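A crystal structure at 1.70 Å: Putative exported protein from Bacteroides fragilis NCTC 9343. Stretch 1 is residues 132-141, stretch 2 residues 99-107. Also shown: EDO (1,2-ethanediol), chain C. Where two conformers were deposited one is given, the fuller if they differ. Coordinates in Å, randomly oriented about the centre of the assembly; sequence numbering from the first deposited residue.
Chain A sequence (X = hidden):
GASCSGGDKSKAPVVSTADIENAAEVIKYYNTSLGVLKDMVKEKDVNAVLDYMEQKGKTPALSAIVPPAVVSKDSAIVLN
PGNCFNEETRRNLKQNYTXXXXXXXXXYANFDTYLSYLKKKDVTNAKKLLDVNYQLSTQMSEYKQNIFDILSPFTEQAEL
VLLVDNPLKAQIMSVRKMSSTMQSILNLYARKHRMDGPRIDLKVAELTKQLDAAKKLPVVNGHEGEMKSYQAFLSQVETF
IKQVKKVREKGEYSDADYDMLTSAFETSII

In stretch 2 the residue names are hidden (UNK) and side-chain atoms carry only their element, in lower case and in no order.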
# COMPACT_ATOMS: atom_id res chain seq x y z
N VAL A 132 5.89 -20.01 8.91
CA VAL A 132 6.30 -19.69 7.54
C VAL A 132 5.34 -18.71 6.89
O VAL A 132 5.75 -17.80 6.17
CB VAL A 132 6.34 -20.95 6.70
CG1 VAL A 132 6.40 -20.65 5.26
CG2 VAL A 132 7.56 -21.84 7.12
N ASN A 133 4.04 -18.88 7.12
CA ASN A 133 3.07 -17.96 6.53
C ASN A 133 3.09 -16.58 7.13
O ASN A 133 2.84 -15.62 6.40
CB ASN A 133 1.65 -18.56 6.52
CG ASN A 133 1.31 -19.27 5.21
OD1 ASN A 133 2.19 -19.69 4.46
ND2 ASN A 133 0.02 -19.44 4.94
N TYR A 134 3.43 -16.42 8.42
CA TYR A 134 3.63 -15.08 8.95
C TYR A 134 4.76 -14.39 8.18
O TYR A 134 4.63 -13.21 7.83
CB TYR A 134 3.97 -15.07 10.44
CG TYR A 134 2.84 -15.42 11.38
CD1 TYR A 134 1.61 -14.73 11.36
CD2 TYR A 134 3.04 -16.40 12.35
CE1 TYR A 134 0.59 -15.06 12.25
CE2 TYR A 134 2.03 -16.74 13.26
CZ TYR A 134 0.82 -16.07 13.20
OH TYR A 134 -0.13 -16.43 14.15
N GLN A 135 5.85 -15.11 7.93
CA GLN A 135 6.98 -14.56 7.17
C GLN A 135 6.64 -14.23 5.70
O GLN A 135 7.09 -13.21 5.19
CB GLN A 135 8.18 -15.51 7.23
CG GLN A 135 9.45 -14.94 6.56
CD GLN A 135 9.91 -13.64 7.22
OE1 GLN A 135 9.92 -13.54 8.44
NE2 GLN A 135 10.26 -12.64 6.41
N LEU A 136 5.89 -15.10 5.03
CA LEU A 136 5.43 -14.83 3.65
C LEU A 136 4.54 -13.61 3.60
O LEU A 136 4.64 -12.80 2.65
CB LEU A 136 4.70 -16.06 3.05
CG LEU A 136 5.61 -17.25 2.69
CD1 LEU A 136 4.84 -18.47 2.35
CD2 LEU A 136 6.52 -16.84 1.48
N SER A 137 3.67 -13.44 4.58
CA SER A 137 2.83 -12.24 4.66
C SER A 137 3.66 -10.96 4.71
O SER A 137 3.39 -9.96 4.02
CB SER A 137 1.97 -12.30 5.90
OG SER A 137 1.25 -11.10 5.99
N THR A 138 4.68 -10.96 5.56
CA THR A 138 5.58 -9.82 5.65
C THR A 138 6.32 -9.55 4.30
O THR A 138 6.40 -8.40 3.87
CB THR A 138 6.57 -10.04 6.86
OG1 THR A 138 5.86 -9.68 8.07
CG2 THR A 138 7.86 -9.18 6.69
N GLN A 139 6.78 -10.62 3.65
CA GLN A 139 7.45 -10.55 2.36
C GLN A 139 6.54 -9.96 1.31
O GLN A 139 6.99 -9.10 0.57
CB GLN A 139 7.92 -11.90 1.88
CG GLN A 139 9.11 -12.37 2.67
CD GLN A 139 9.48 -13.81 2.37
OE1 GLN A 139 10.01 -14.51 3.23
NE2 GLN A 139 9.24 -14.24 1.14
N MSE A 140 5.29 -10.45 1.23
CA MSE A 140 4.28 -9.93 0.24
C MSE A 140 4.16 -8.43 0.41
O MSE A 140 4.23 -7.65 -0.55
CB MSE A 140 2.91 -10.63 0.41
CG MSE A 140 2.96 -12.11 -0.03
SE MSE A 140 1.37 -13.02 0.65
CE MSE A 140 0.07 -11.92 -0.17
N SER A 141 4.07 -8.00 1.66
CA SER A 141 3.85 -6.59 1.92
C SER A 141 5.09 -5.78 1.59
O SER A 141 5.01 -4.67 1.08
CB SER A 141 3.48 -6.40 3.38
OG SER A 141 2.13 -6.79 3.53
N UNK A 99 8.63 -12.01 -7.32
CA UNK A 99 8.74 -12.42 -5.92
C UNK A 99 7.44 -12.36 -5.17
O UNK A 99 7.12 -13.25 -4.36
N UNK A 100 6.66 -11.31 -5.41
CA UNK A 100 5.34 -11.19 -4.82
C UNK A 100 4.41 -12.33 -5.24
O UNK A 100 3.76 -12.98 -4.38
c UNK A 100 2.80 -8.25 -5.13
c UNK A 100 3.27 -9.63 -4.78
c UNK A 100 4.72 -9.83 -5.23
c UNK A 100 3.04 -9.92 -3.29
N UNK A 101 4.34 -12.59 -6.54
CA UNK A 101 3.42 -13.60 -7.05
C UNK A 101 3.84 -14.98 -6.49
O UNK A 101 2.98 -15.77 -6.12
c UNK A 101 1.31 -12.07 -8.77
c UNK A 101 3.33 -13.61 -8.58
c UNK A 101 0.65 -10.96 -9.35
c UNK A 101 2.55 -10.58 -10.73
c UNK A 101 3.18 -11.66 -10.18
c UNK A 101 2.60 -12.40 -9.16
c UNK A 101 1.28 -10.21 -10.32
N UNK A 102 5.14 -15.19 -6.36
CA UNK A 102 5.67 -16.48 -5.83
C UNK A 102 5.34 -16.63 -4.34
O UNK A 102 4.85 -17.68 -3.93
o UNK A 102 9.87 -17.35 -6.85
n UNK A 102 9.47 -17.16 -9.06
c UNK A 102 9.08 -17.19 -7.78
c UNK A 102 7.19 -16.61 -6.06
c UNK A 102 7.57 -16.98 -7.52
N UNK A 103 5.57 -15.57 -3.56
CA UNK A 103 5.26 -15.61 -2.13
C UNK A 103 3.78 -15.82 -1.88
O UNK A 103 3.40 -16.58 -0.97
c UNK A 103 5.78 -14.37 -1.39
N UNK A 104 2.94 -15.21 -2.72
CA UNK A 104 1.50 -15.31 -2.58
C UNK A 104 1.01 -16.73 -2.91
O UNK A 104 0.18 -17.27 -2.18
n UNK A 104 -2.61 -12.90 -4.11
c UNK A 104 -1.15 -12.97 -4.17
c UNK A 104 0.85 -14.26 -3.47
n UNK A 104 -4.72 -13.49 -4.75
n UNK A 104 -2.91 -14.41 -5.79
c UNK A 104 -0.64 -14.18 -3.38
c UNK A 104 -3.41 -13.61 -4.88
N UNK A 105 1.53 -17.30 -4.00
CA UNK A 105 1.28 -18.69 -4.39
C UNK A 105 1.57 -19.64 -3.25
O UNK A 105 0.70 -20.46 -2.87
c UNK A 105 2.13 -19.09 -5.61
c UNK A 105 1.85 -20.57 -5.98
o UNK A 105 1.77 -18.23 -6.69
N UNK A 106 2.74 -19.47 -2.65
CA UNK A 106 3.20 -20.30 -1.54
C UNK A 106 2.29 -20.13 -0.32
O UNK A 106 1.89 -21.09 0.33
c UNK A 106 7.03 -20.42 -1.42
o UNK A 106 7.21 -21.44 -0.70
o UNK A 106 7.86 -19.49 -1.58
c UNK A 106 4.61 -19.88 -1.15
c UNK A 106 5.69 -20.29 -2.12
N UNK A 107 1.98 -18.88 -0.01
CA UNK A 107 1.17 -18.56 1.16
C UNK A 107 -0.15 -19.32 1.08
O UNK A 107 -0.60 -19.94 2.06
c UNK A 107 -2.13 -15.98 3.29
c UNK A 107 0.61 -16.27 3.56
c UNK A 107 -1.36 -16.43 2.21
c UNK A 107 -0.15 -15.81 4.61
c UNK A 107 0.02 -16.61 2.35
c UNK A 107 0.87 -17.06 1.18
c UNK A 107 -1.51 -15.67 4.49
C1 EDO C . -0.97 -8.43 5.62
O1 EDO C . -1.19 -7.61 6.79
C2 EDO C . 0.50 -8.36 5.20
O2 EDO C . 0.74 -9.13 4.01

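Position 99 carries no side-chain atoms at all: the chain consists of N, CA, C and O alone, and nothing of the neighbouring helix lies near it. It is Gly99, whose O still accepts the helical hydrogen bond from N of position 103. Position 100 has four carbons, forked at the second. Its CA-to-CB bond points sideways, yet one terminal carbon reaches 3.7 Å from CA of Met140 and 3.8 Å from CB of that residue. A purely carbon side chain forked in this way is leucine, Leu100, and the methyl in question is CD1.

At position 101 a single carbon leads into a ring of six carbons without any hydroxyl. Its CA-to-CB bond points away from stretch 1, and the ring touches none of it; the residue is Phe101. Position 102 shows three carbons, the third bearing one oxygen and one nitrogen, a terminal amide, and it is exposed and without contact to stretch 1. This is Gln102, which extends in an m, t conformation.

Position 103 has one carbon, directed toward the other helix. This CB lies 3.9 Å from CD2 of Leu136 and 3.9 Å from CG of Met140, so Ala103 offers a small apolar surface where the helices come together; its CA is 5.8 Å from CA of Leu136. Position 104 has three carbons, a nitrogen, and then a carbon carrying two more nitrogens, which is a guanidinium group. Its CA-to-CB bond points away overall, but the start of the residue still serves the contact, for its CA lies 4.0 Å from SE of Met140, a selenomethionine. This is Arg104, with its first three chi angles all t, and its NE and NH2 are hydrogen-bonded elsewhere in the structure.

Position 105 has one carbon carrying an oxygen and a carbon, and it is out of reach of stretch 1. It is Thr105, whose OG1 donates instead to O of Phe101, at 2.8 Å, within its own helix. Position 106 has three carbons, the last with two oxygens, a carboxylate; although the residue is exposed, its CB packs 3.8 Å from CD1 of Leu136. This is Glu106. At position 107 one carbon again precedes a six-carbon ring, here buried among Asn133, Leu136, Ser137 and Met140. This is Phe107, with CD1 4.1 Å from CB of Leu136, which lies at the ring edge.

The two helices run nearly antiparallel, at 154°, with axes 9.0 Å apart at their closest, and bury 493 Å² between them. Two knobs interlock them: Phe107 fits into its pocket on stretch 1, while Met140 enters a hole formed by Leu100, Ala103, Arg104 and Phe107. The knobs also meet each other, SE of Met140 lying 4.7 Å from the centroid of the Phe107 ring in an oblique sulfur-aromatic-type contact. Asn133 adds the polar tie: its ND2 lies over one ring face and donates to O of Phe107 at 3.0 Å, placing one N-H of the amide in a hydrogen bond within an otherwise largely apolar contact, while OD1 is bonded elsewhere in the structure.

Stretch 2 99-107: GLFQARTEF
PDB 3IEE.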